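Local structure of 6-phosphogluconolactonase (Leishmania braziliensis, 3CSS) at residues V215-A219 against V253-L257; G230-E234 against S243-R247; A62-Q66 against L95-P100; R22-L26 against E55-D60; Y133-L138 against E183-S187. The protein probably hydrolyses 6-phosphogluconolactone to 6-phosphogluconate, the second step in the oxidative stage of the pentose phosphate pathway. All blocks are in the same frame, centred on the assembly; numbering follows the deposited sequence. Where two conformers were deposited one is given.

Interaction 1: V215-A219 against V253-L257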
# COMPACT_ATOMS: atom_id res chain seq x y z
N VAL A 215 2.35 8.37 -4.63
CA VAL A 215 2.23 6.91 -4.67
C VAL A 215 3.57 6.39 -5.19
O VAL A 215 4.07 6.87 -6.20
CB VAL A 215 1.07 6.46 -5.58
CG1 VAL A 215 1.02 4.95 -5.68
CG2 VAL A 215 -0.27 7.02 -5.08
N VAL A 216 4.14 5.43 -4.49
CA VAL A 216 5.45 4.87 -4.85
C VAL A 216 5.32 3.34 -4.92
O VAL A 216 5.06 2.68 -3.92
CB VAL A 216 6.55 5.25 -3.84
CG1 VAL A 216 7.93 4.61 -4.25
CG2 VAL A 216 6.63 6.78 -3.68
N VAL A 217 5.49 2.81 -6.12
CA VAL A 217 5.41 1.37 -6.36
C VAL A 217 6.83 0.83 -6.43
O VAL A 217 7.68 1.38 -7.15
CB VAL A 217 4.71 1.06 -7.71
CG1 VAL A 217 4.57 -0.47 -7.91
CG2 VAL A 217 3.34 1.80 -7.86
N LEU A 218 7.08 -0.25 -5.70
CA LEU A 218 8.33 -1.02 -5.81
C LEU A 218 7.99 -2.38 -6.38
O LEU A 218 7.20 -3.12 -5.76
CB LEU A 218 8.95 -1.22 -4.42
CG LEU A 218 9.56 -0.02 -3.68
CD1 LEU A 218 8.52 0.83 -3.09
CD2 LEU A 218 10.48 -0.52 -2.56
N ALA A 219 8.58 -2.74 -7.52
CA ALA A 219 8.29 -4.04 -8.18
C ALA A 219 9.51 -4.58 -8.89
O ALA A 219 10.22 -3.87 -9.60
CB ALA A 219 7.11 -3.89 -9.20
N VAL A 253 2.93 9.74 -9.12
CA VAL A 253 3.15 8.29 -9.12
C VAL A 253 4.59 8.05 -9.57
O VAL A 253 5.07 8.63 -10.57
CB VAL A 253 2.15 7.54 -10.03
CG1 VAL A 253 2.50 6.06 -10.16
CG2 VAL A 253 0.69 7.72 -9.55
N THR A 254 5.28 7.22 -8.79
CA THR A 254 6.63 6.77 -9.09
C THR A 254 6.68 5.25 -9.12
O THR A 254 6.21 4.62 -8.18
CB THR A 254 7.59 7.29 -8.06
OG1 THR A 254 7.52 8.73 -8.03
CG2 THR A 254 9.03 6.80 -8.31
N LEU A 255 7.25 4.69 -10.18
CA LEU A 255 7.48 3.24 -10.32
C LEU A 255 8.99 2.98 -10.18
O LEU A 255 9.77 3.46 -10.98
CB LEU A 255 7.02 2.72 -11.67
CG LEU A 255 5.59 3.02 -12.10
CD1 LEU A 255 5.26 2.21 -13.40
CD2 LEU A 255 4.59 2.73 -11.02
N LEU A 256 9.37 2.27 -9.12
CA LEU A 256 10.73 1.81 -8.88
C LEU A 256 10.81 0.34 -9.24
O LEU A 256 10.19 -0.49 -8.57
CB LEU A 256 11.11 2.03 -7.39
CG LEU A 256 10.98 3.47 -6.88
CD1 LEU A 256 11.27 3.57 -5.37
CD2 LEU A 256 11.84 4.45 -7.67
N LEU A 257 11.54 0.03 -10.31
CA LEU A 257 11.47 -1.26 -10.97
C LEU A 257 12.86 -1.83 -11.10
O LEU A 257 13.82 -1.07 -11.19
CB LEU A 257 10.88 -1.09 -12.37
CG LEU A 257 9.51 -0.42 -12.50
CD1 LEU A 257 9.15 -0.36 -13.98
CD2 LEU A 257 8.44 -1.18 -11.67
O HOH W 1 5.49 9.54 -6.24

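Interaction 2: G230-E234 against S243-R247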
# COMPACT_ATOMS: atom_id res chain seq x y z
N GLY A 230 1.15 -2.69 -18.93
CA GLY A 230 -0.31 -2.51 -18.95
C GLY A 230 -0.77 -1.29 -18.18
O GLY A 230 -1.82 -0.71 -18.49
N VAL A 231 -0.01 -0.90 -17.17
CA VAL A 231 -0.28 0.35 -16.44
C VAL A 231 0.15 1.58 -17.26
O VAL A 231 -0.55 2.60 -17.30
CB VAL A 231 0.39 0.34 -15.02
CG1 VAL A 231 0.36 1.77 -14.38
CG2 VAL A 231 -0.27 -0.72 -14.10
N LEU A 232 1.30 1.45 -17.92
CA LEU A 232 1.91 2.58 -18.62
C LEU A 232 1.38 2.89 -20.00
O LEU A 232 1.55 4.02 -20.48
CB LEU A 232 3.41 2.40 -18.69
CG LEU A 232 4.15 2.44 -17.37
CD1 LEU A 232 5.64 2.14 -17.62
CD2 LEU A 232 3.96 3.81 -16.62
N SER A 233 0.76 1.91 -20.68
CA SER A 233 0.29 2.15 -22.04
C SER A 233 -0.74 3.27 -22.07
O SER A 233 -1.67 3.28 -21.28
CB SER A 233 -0.26 0.87 -22.67
OG SER A 233 -1.42 0.42 -22.00
N GLU A 234 -0.56 4.23 -22.97
CA GLU A 234 -1.47 5.37 -23.09
C GLU A 234 -2.89 4.89 -23.39
O GLU A 234 -3.84 5.32 -22.76
CB GLU A 234 -1.00 6.34 -24.18
CG GLU A 234 -2.03 7.36 -24.64
CD GLU A 234 -2.54 8.27 -23.53
OE1 GLU A 234 -1.89 8.33 -22.46
OE2 GLU A 234 -3.58 8.93 -23.74
N SER A 243 -4.28 -2.98 -11.66
CA SER A 243 -3.54 -1.81 -11.18
C SER A 243 -3.45 -0.62 -12.17
O SER A 243 -2.95 0.45 -11.82
CB SER A 243 -2.15 -2.23 -10.70
OG SER A 243 -1.45 -2.87 -11.75
N ARG A 244 -4.01 -0.78 -13.38
CA ARG A 244 -4.17 0.35 -14.29
C ARG A 244 -4.98 1.50 -13.67
O ARG A 244 -4.88 2.64 -14.14
CB ARG A 244 -4.77 -0.10 -15.62
CG ARG A 244 -4.73 0.96 -16.71
CD ARG A 244 -5.22 0.47 -18.07
NE ARG A 244 -5.33 1.59 -19.02
CZ ARG A 244 -4.33 2.09 -19.74
NH1 ARG A 244 -3.11 1.61 -19.67
NH2 ARG A 244 -4.57 3.10 -20.57
N PHE A 245 -5.75 1.26 -12.60
CA PHE A 245 -6.42 2.38 -11.91
C PHE A 245 -5.45 3.46 -11.43
O PHE A 245 -5.84 4.62 -11.18
CB PHE A 245 -7.32 1.90 -10.76
CG PHE A 245 -6.58 1.52 -9.50
CD1 PHE A 245 -6.22 2.50 -8.57
CD2 PHE A 245 -6.27 0.18 -9.22
CE1 PHE A 245 -5.52 2.14 -7.41
CE2 PHE A 245 -5.60 -0.17 -8.05
CZ PHE A 245 -5.22 0.81 -7.16
N LEU A 246 -4.18 3.10 -11.26
CA LEU A 246 -3.15 4.08 -10.86
C LEU A 246 -3.01 5.27 -11.83
O LEU A 246 -2.60 6.37 -11.45
CB LEU A 246 -1.80 3.37 -10.69
CG LEU A 246 -1.69 2.43 -9.50
CD1 LEU A 246 -0.36 1.67 -9.55
CD2 LEU A 246 -1.89 3.17 -8.14
N ARG A 247 -3.41 5.07 -13.09
CA ARG A 247 -3.38 6.13 -14.09
C ARG A 247 -4.25 7.32 -13.69
O ARG A 247 -4.04 8.44 -14.18
CB ARG A 247 -3.84 5.61 -15.45
CG ARG A 247 -2.90 4.61 -16.10
CD ARG A 247 -3.29 4.30 -17.54
NE ARG A 247 -3.10 5.48 -18.39
CZ ARG A 247 -1.93 5.82 -18.93
NH1 ARG A 247 -0.84 5.08 -18.74
NH2 ARG A 247 -1.85 6.91 -19.67
O HOH W 2 0.71 7.03 -20.93

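Interaction 3: A62-Q66 against L95-P100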
# COMPACT_ATOMS: atom_id res chain seq x y z
N ALA A 62 15.55 8.33 14.54
CA ALA A 62 15.41 9.56 15.33
C ALA A 62 14.22 10.42 14.88
O ALA A 62 13.44 10.88 15.71
CB ALA A 62 16.71 10.37 15.27
N LEU A 63 14.09 10.61 13.58
CA LEU A 63 12.97 11.37 13.02
C LEU A 63 11.64 10.71 13.38
O LEU A 63 10.66 11.38 13.70
CB LEU A 63 13.10 11.52 11.51
CG LEU A 63 14.25 12.41 11.03
CD1 LEU A 63 14.37 12.36 9.51
CD2 LEU A 63 14.04 13.83 11.52
N LEU A 64 11.61 9.38 13.34
CA LEU A 64 10.38 8.62 13.61
C LEU A 64 10.01 8.65 15.10
O LEU A 64 8.84 8.76 15.46
CB LEU A 64 10.54 7.18 13.12
CG LEU A 64 10.96 7.05 11.64
CD1 LEU A 64 11.04 5.57 11.27
CD2 LEU A 64 10.03 7.80 10.67
N GLN A 65 11.02 8.56 15.97
CA GLN A 65 10.76 8.68 17.41
C GLN A 65 10.29 10.10 17.80
O GLN A 65 9.69 10.29 18.86
CB GLN A 65 11.99 8.18 18.22
CG GLN A 65 12.21 6.67 17.97
CD GLN A 65 13.34 6.06 18.74
OE1 GLN A 65 14.31 6.73 19.11
NE2 GLN A 65 13.24 4.75 18.98
N GLN A 66 10.55 11.07 16.92
CA GLN A 66 10.04 12.44 17.06
C GLN A 66 8.65 12.64 16.40
O GLN A 66 8.18 13.77 16.26
CB GLN A 66 11.01 13.42 16.41
CG GLN A 66 12.41 13.48 17.04
CD GLN A 66 13.46 14.02 16.07
OE1 GLN A 66 13.12 14.55 15.00
NE2 GLN A 66 14.73 13.89 16.44
N LEU A 95 11.01 -2.57 11.57
CA LEU A 95 10.98 -1.14 11.89
C LEU A 95 10.10 -0.71 13.07
O LEU A 95 10.56 0.03 13.95
CB LEU A 95 10.57 -0.36 10.63
CG LEU A 95 10.23 1.12 10.79
CD1 LEU A 95 11.48 1.93 11.18
CD2 LEU A 95 9.59 1.70 9.54
N LEU A 96 8.84 -1.12 13.08
CA LEU A 96 7.85 -0.53 13.99
C LEU A 96 8.07 -0.92 15.44
O LEU A 96 7.55 -0.27 16.35
CB LEU A 96 6.41 -0.86 13.55
CG LEU A 96 6.01 -0.44 12.13
CD1 LEU A 96 4.55 -0.79 11.86
CD2 LEU A 96 6.21 1.06 11.94
N ARG A 97 8.87 -1.95 15.67
CA ARG A 97 9.25 -2.32 17.04
C ARG A 97 9.84 -1.12 17.82
O ARG A 97 9.68 -1.04 19.04
CB ARG A 97 10.21 -3.51 17.04
CG ARG A 97 11.52 -3.28 16.29
CD ARG A 97 12.26 -4.57 16.05
NE ARG A 97 13.48 -4.38 15.26
CZ ARG A 97 14.68 -4.11 15.75
NH1 ARG A 97 14.86 -3.96 17.05
NH2 ARG A 97 15.72 -3.95 14.93
N ASP A 98 10.50 -0.20 17.12
CA ASP A 98 11.14 0.96 17.77
C ASP A 98 10.50 2.30 17.40
O ASP A 98 11.08 3.36 17.67
CB ASP A 98 12.64 0.96 17.46
CG ASP A 98 13.36 -0.22 18.10
OD1 ASP A 98 13.07 -0.54 19.28
OD2 ASP A 98 14.23 -0.83 17.44
N VAL A 99 9.29 2.25 16.83
CA VAL A 99 8.48 3.43 16.54
C VAL A 99 7.42 3.54 17.64
O VAL A 99 6.83 2.53 18.05
CB VAL A 99 7.79 3.34 15.13
CG1 VAL A 99 6.84 4.52 14.91
CG2 VAL A 99 8.84 3.30 14.01
N PRO A 100 7.18 4.77 18.14
CA PRO A 100 6.16 4.94 19.18
C PRO A 100 4.79 4.44 18.74
O PRO A 100 4.38 4.69 17.60
CB PRO A 100 6.16 6.45 19.43
CG PRO A 100 7.48 6.94 18.94
CD PRO A 100 7.80 6.05 17.76

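Interaction 4: R22-L26 against E55-D60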
# COMPACT_ATOMS: atom_id res chain seq x y z
N ARG A 22 13.34 5.40 -0.01
CA ARG A 22 13.70 6.15 1.19
C ARG A 22 13.82 7.65 0.92
O ARG A 22 13.33 8.47 1.70
CB ARG A 22 15.00 5.59 1.80
CG ARG A 22 15.46 6.34 3.06
CD ARG A 22 16.66 5.65 3.69
NE ARG A 22 17.31 6.50 4.69
CZ ARG A 22 18.34 7.31 4.45
NH1 ARG A 22 18.92 7.36 3.26
NH2 ARG A 22 18.83 8.06 5.44
N GLU A 23 14.46 8.00 -0.19
CA GLU A 23 14.62 9.41 -0.57
C GLU A 23 13.30 10.15 -0.73
O GLU A 23 13.17 11.30 -0.32
CB GLU A 23 15.45 9.54 -1.86
CG GLU A 23 16.95 9.31 -1.65
CD GLU A 23 17.53 10.15 -0.51
OE1 GLU A 23 17.21 11.36 -0.44
OE2 GLU A 23 18.30 9.60 0.31
N VAL A 24 12.31 9.49 -1.33
CA VAL A 24 10.98 10.07 -1.47
C VAL A 24 10.34 10.35 -0.10
O VAL A 24 9.83 11.44 0.15
CB VAL A 24 10.05 9.17 -2.30
CG1 VAL A 24 8.62 9.76 -2.31
CG2 VAL A 24 10.58 8.98 -3.73
N ILE A 25 10.42 9.38 0.80
CA ILE A 25 9.91 9.54 2.16
C ILE A 25 10.60 10.70 2.89
O ILE A 25 9.93 11.58 3.46
CB ILE A 25 10.04 8.23 2.96
CG1 ILE A 25 9.14 7.15 2.34
CG2 ILE A 25 9.68 8.46 4.42
CD1 ILE A 25 9.48 5.72 2.77
N LEU A 26 11.93 10.73 2.85
CA LEU A 26 12.67 11.81 3.53
C LEU A 26 12.42 13.19 2.94
O LEU A 26 12.41 14.18 3.67
CB LEU A 26 14.17 11.53 3.53
CG LEU A 26 14.64 10.26 4.24
CD1 LEU A 26 16.15 10.13 4.13
CD2 LEU A 26 14.18 10.20 5.68
N GLU A 55 16.18 -0.23 6.41
CA GLU A 55 17.03 0.93 6.17
C GLU A 55 16.51 2.15 6.93
O GLU A 55 17.29 2.87 7.54
CB GLU A 55 17.15 1.24 4.68
CG GLU A 55 18.15 2.34 4.39
CD GLU A 55 18.61 2.31 2.97
OE1 GLU A 55 18.17 1.39 2.23
OE2 GLU A 55 19.42 3.19 2.60
N LEU A 56 15.20 2.39 6.91
CA LEU A 56 14.62 3.45 7.74
C LEU A 56 14.93 3.24 9.23
O LEU A 56 15.23 4.20 9.96
CB LEU A 56 13.10 3.49 7.56
CG LEU A 56 12.61 3.95 6.19
CD1 LEU A 56 11.09 3.68 6.07
CD2 LEU A 56 12.94 5.44 5.92
N HIS A 57 14.88 2.00 9.68
CA HIS A 57 15.19 1.70 11.08
C HIS A 57 16.64 2.06 11.46
O HIS A 57 16.90 2.59 12.56
CB HIS A 57 14.93 0.24 11.40
CG HIS A 57 15.12 -0.09 12.84
ND1 HIS A 57 16.35 -0.42 13.36
CD2 HIS A 57 14.25 -0.10 13.88
CE1 HIS A 57 16.22 -0.65 14.66
NE2 HIS A 57 14.96 -0.47 15.00
N GLU A 58 17.57 1.77 10.55
CA GLU A 58 18.98 2.01 10.80
C GLU A 58 19.38 3.48 10.67
O GLU A 58 20.23 3.94 11.42
CB GLU A 58 19.83 1.16 9.87
CG GLU A 58 19.66 -0.32 10.11
CD GLU A 58 19.82 -0.68 11.59
OE1 GLU A 58 20.90 -0.38 12.15
OE2 GLU A 58 18.86 -1.25 12.18
N LYS A 59 18.75 4.20 9.74
CA LYS A 59 19.21 5.54 9.37
C LYS A 59 18.35 6.68 9.90
O LYS A 59 18.86 7.77 10.16
CB LYS A 59 19.29 5.65 7.84
CG LYS A 59 20.18 4.63 7.14
CD LYS A 59 21.63 4.71 7.58
CE LYS A 59 22.53 3.81 6.74
NZ LYS A 59 23.89 3.67 7.31
N ASP A 60 17.04 6.46 10.04
CA ASP A 60 16.10 7.55 10.26
C ASP A 60 15.25 7.40 11.51
O ASP A 60 14.21 8.07 11.66
CB ASP A 60 15.18 7.65 9.04
CG ASP A 60 15.95 7.74 7.74
OD1 ASP A 60 16.81 8.63 7.61
OD2 ASP A 60 15.69 6.91 6.84

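Interaction 5: Y133-L138 against E183-S187. Unlike the reference sequence in segment 133-138: V135 (reference Ala).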
# COMPACT_ATOMS: atom_id res chain seq x y z
N TYR A 133 -11.58 -0.58 10.84
CA TYR A 133 -10.36 0.09 10.42
C TYR A 133 -10.68 1.43 9.74
O TYR A 133 -10.03 2.43 9.98
CB TYR A 133 -9.53 -0.83 9.50
CG TYR A 133 -8.18 -0.31 9.08
CD1 TYR A 133 -7.37 0.42 9.94
CD2 TYR A 133 -7.69 -0.60 7.81
CE1 TYR A 133 -6.13 0.89 9.53
CE2 TYR A 133 -6.44 -0.17 7.41
CZ TYR A 133 -5.66 0.59 8.26
OH TYR A 133 -4.43 1.02 7.81
N GLU A 134 -11.71 1.43 8.90
CA GLU A 134 -12.19 2.66 8.27
C GLU A 134 -12.57 3.75 9.28
O GLU A 134 -12.21 4.91 9.14
CB GLU A 134 -13.37 2.36 7.35
CG GLU A 134 -14.05 3.59 6.83
CD GLU A 134 -14.98 3.31 5.67
OE1 GLU A 134 -14.65 2.47 4.81
OE2 GLU A 134 -16.07 3.92 5.65
N VAL A 135 -13.33 3.36 10.31
CA VAL A 135 -13.68 4.25 11.40
C VAL A 135 -12.42 4.85 12.04
O VAL A 135 -12.34 6.07 12.27
CB VAL A 135 -14.52 3.52 12.47
CG1 VAL A 135 -14.69 4.39 13.71
CG2 VAL A 135 -15.88 3.11 11.90
N LYS A 136 -11.44 3.99 12.30
CA LYS A 136 -10.19 4.42 12.90
C LYS A 136 -9.46 5.42 12.00
O LYS A 136 -8.97 6.44 12.48
CB LYS A 136 -9.29 3.22 13.22
CG LYS A 136 -8.52 3.35 14.47
CD LYS A 136 -7.57 2.20 14.69
CE LYS A 136 -8.18 1.09 15.54
NZ LYS A 136 -7.12 0.15 15.98
N LEU A 137 -9.39 5.13 10.70
CA LEU A 137 -8.71 6.01 9.75
C LEU A 137 -9.40 7.38 9.67
O LEU A 137 -8.75 8.42 9.71
CB LEU A 137 -8.64 5.37 8.36
CG LEU A 137 -7.74 4.12 8.23
CD1 LEU A 137 -7.87 3.51 6.82
CD2 LEU A 137 -6.24 4.43 8.59
N LEU A 138 -10.72 7.36 9.61
CA LEU A 138 -11.50 8.60 9.48
C LEU A 138 -11.39 9.46 10.75
O LEU A 138 -11.54 10.68 10.69
CB LEU A 138 -12.94 8.28 9.16
CG LEU A 138 -13.23 7.75 7.75
CD1 LEU A 138 -14.64 7.19 7.66
CD2 LEU A 138 -13.00 8.81 6.69
N GLU A 183 -17.00 2.86 -2.99
CA GLU A 183 -17.87 3.34 -1.91
C GLU A 183 -17.23 3.39 -0.53
O GLU A 183 -17.74 4.07 0.37
CB GLU A 183 -19.11 2.44 -1.83
CG GLU A 183 -20.00 2.45 -3.06
CD GLU A 183 -21.21 1.53 -2.93
OE1 GLU A 183 -21.19 0.61 -2.08
OE2 GLU A 183 -22.19 1.73 -3.69
N HIS A 184 -16.16 2.64 -0.31
CA HIS A 184 -15.55 2.54 1.02
C HIS A 184 -14.13 3.07 1.05
O HIS A 184 -13.44 3.11 0.03
CB HIS A 184 -15.59 1.09 1.52
CG HIS A 184 -16.96 0.48 1.52
ND1 HIS A 184 -17.43 -0.30 0.49
CD2 HIS A 184 -17.95 0.54 2.44
CE1 HIS A 184 -18.65 -0.72 0.78
NE2 HIS A 184 -19.00 -0.21 1.95
N VAL A 185 -13.69 3.47 2.24
CA VAL A 185 -12.27 3.79 2.49
C VAL A 185 -11.43 2.51 2.58
O VAL A 185 -10.33 2.44 2.05
CB VAL A 185 -12.11 4.60 3.81
CG1 VAL A 185 -10.68 4.76 4.21
CG2 VAL A 185 -12.79 5.98 3.70
N VAL A 186 -11.94 1.51 3.30
CA VAL A 186 -11.30 0.21 3.41
C VAL A 186 -12.23 -0.84 2.82
O VAL A 186 -13.41 -0.93 3.20
CB VAL A 186 -10.97 -0.17 4.90
CG1 VAL A 186 -10.23 -1.48 4.98
CG2 VAL A 186 -10.21 0.93 5.58
N SER A 187 -11.71 -1.63 1.88
CA SER A 187 -12.48 -2.67 1.24
C SER A 187 -11.85 -4.03 1.56
O SER A 187 -10.96 -4.13 2.41
CB SER A 187 -12.50 -2.43 -0.26
OG SER A 187 -13.44 -3.26 -0.93

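Interaction 1: V215-A219 against V253-L257
V217 anchors the middle of a parallel ladder: V217 N gives its hydrogen to T254 O at 2.8 Å, and V217 O takes that of L256 N. One step toward the amino ends T254 N bonds to V215 O, and one step toward the carboxyl ends A219 N reaches L256 O at 3.0 Å. All four bonds are nearly straight, and the strands run side by side with their axes 15° apart. CA-H groups add contacts to V215 O, T254 O and L256 O, and L257 CA comes 3.2 Å from A219 O.

Side chains alternate between the two faces. On one, V217 CG2 lies beside L255 CD2 at 3.5 Å, both side chains pointing the same way, with V215 against V253 and A219 CB against L257 CD2 to either side of that pair. With CG1 anti to the backbone N (chi1 -177°), CG2 of V217 is left beside that N, where it meets the leucine methyl. On the other face V216 CG1 touches L256 CD1 at 3.7 Å. A water donates to V215 O and also hydrogen-bonds T254 OG1, tying the threonine hydroxyl to the opposite strand.

The two strands belong to a beta-alpha-beta unit, strand 214-219, helix 225-232 and strand 252-257, in a Rossmann-like sheet. Strand 158-162 flanks 214-219 and strand 7-10 flanks 252-257, while V216, L218 and L256 pack under helix 14-30 through V24, M17 and A21.

Interaction 2: G230-E234 against S243-R247
The carboxyl end of helix 225-232, the middle of a beta-alpha-beta unit, meets the 3-10 segment 243-247 through two arginines that collect carbonyls of its last turn and of the residues just after it. R244 has CG anti to its backbone N (chi1 -169°) and an extended chain, which carries the guanidinium edge to the helix end. There R244 NH1 bonds to G230 O at 2.9 Å. NH1 and NH2 also grip S233 O end-on, near the guanidinium plane, at 2.7 Å from R244 NH1. A weak bond runs from NH2 to E234 O.

R247 turns at chi3 (68°) and approaches V231 instead: its NH1 meets V231 O at 2.9 Å in the carbonyl plane, on a lone pair. A water accepts from R247 NH2 and donates to L232 O. The salt bridge from R247 NH2 to E234 OE1 is less certain, E234 having two conformers. R247 CD sits 3.3 Å above the centre of the R244 guanidinium, layering the two arginines. Nearer the 3-10 backbone, V231 CG2 is 3.7 Å from S243 O.

Two cationic groups gathered at the negative end of the helix dipole probably have their charge eased by the carbonyls, which gain donors the ended helix cannot supply.

Interaction 3: A62-Q66 against L95-P100
L64 and Q65, in the last turn of the short helix 61-65, lean on the type I beta turn L96 to V99 that follows helix 87-96, with P100 next in the chain. The contact joins the ends of the helices that precede and follow strand 69-77 in the chain.

The apolar part is made by L64. Its CG stands beside the backbone N, anti to the carbonyl carbon (chi1 -53°), and its CD1 comes 3.7 Å from L95 CD1, the two side chains crossing at about a right angle. The same methyl reaches V99 CG2 at 4.2 Å. Beyond this pair, L64 rests on V69, and both L95 and V99 rest on F71, so the leucine lies against the neighbouring strand. P100 lies close to the helix backbone: its CD is 3.7 Å from L64 O and 4.0 Å from Q65 CA. H67 also touches the proline.

V99 N to L96 O closes the turn, and D98 N to L95 O precedes it. D98 OD2 is bonded to H57 of helix 50-59, while its main-chain carbonyl faces Q65.

The polar part is a single bond. Q65 runs extended beyond CG along the surface, and its NE2 gives an N-H to D98 O at 2.9 Å, nearly straight at 167°, in the plane of the carbonyl and close to that of the glutamine amide.

Interaction 4: R22-L26 against E55-D60
R22 of helix 14-30 and D60, just past the end of helix 50-59, form a salt bridge with a side-on grip. R22 NE bonds to D60 OD2 at 2.7 Å, on the syn lone pair, and R22 NH2 meets D60 OD1 at 3.0 Å, also on the syn side. The guanidinium and carboxylate are nearly coplanar, their planes 10° apart. An extended R22 chain, with CG anti to the backbone N (chi1 179°), spans the distance between the helices, whose segment axes come no closer than 11.9 Å.

Carbon lies over both faces of the guanidinium: L26 CD1 3.5 Å above its centre, K59 CG opposite, offset toward the rim. L26 CD2 approaches D60 OD1 at 3.6 Å. Deeper, R22 CG slides past L56 CD2 at 3.9 Å, and I25 CD1 touches L56 CD1 at 4.2 Å. R22 CD meets E55 CG at 3.7 Å, less surely, as E55 has two conformers.

E23 OE2 makes only a long salt bridge to R22 NH1, and E55 OE2 is near it by charge alone; no N-H points at either.

Two bonds thus fix the rotation of both flat groups, and with D60 buried the cation probably stabilises the aspartate in its ionised form.

Interaction 5: Y133-L138 against E183-S187
V186 CG2 is the methyl on which the helix side chains converge: L137 CD1 comes to it at 3.7 Å, and Y133 CD2 stands at the same distance, its side chain crossing that of V186 at about a right angle. L137 CD1 in addition sits over the centre of the Y133 ring, 3.9 Å above its plane, so leucine, ring and valine close on one another. V185 extends the apolar layer with its two branches split between partners. Its CG1, anti to the backbone N (chi1 171°), faces L137 CD1 at 4.0 Å, which leaves CG2 to reach L138 CD2.

These residues pack helix 123-140 over the end of the mixed sheet, where 186-189 is the outermost strand within the chain and 201-204 its antiparallel neighbour. The apolar contact continues inward through I72, which touches Y133 and L137, and through L204 and V202. The phenol of Y133 is held by L73 O of strand 69-77.

Toward the polar side, E134 reaches across with its chain extended beyond CG, and its OE1 takes the N-H groups of two successive residues. V185 N lies 2.9 Å from E134 OE1, well above the carboxylate plane, and the bond is bent (133°). V186 N is 3.2 Å from E134 OE1, on the anti side, with a straighter bond (168°); both donors come from the same face of the carboxylate. H184 CB passes 3.7 Å from E134 OE1, and the H184 imidazole turns to other partners, with ND1 bonded to D181 OD2 and its ring meeting that of W127.

How the interactions relate
Interactions 1 and 2 belong to one beta-alpha-beta unit, interaction 2 nested in the loop that interaction 1 closes; L255 CD1 meets L232 CD2 at 3.8 Å, and L246 packs on V215, V217 and V253. Interaction 4 adjoins the other face of the strands in interaction 1, V24 CG1 lying 3.8 Å from V216 CG2. Interactions 3 and 4 are coupled by a probable hydrogen bond from H57 NE2 to D98 OD2 at 2.6 Å. Interaction 5 reaches the same sheet as interaction 1 but across the chain's centre, the centres of the two contacts about 24 Å apart. No bound substrate accompanies these contacts, and no residue in them is identified as catalytic.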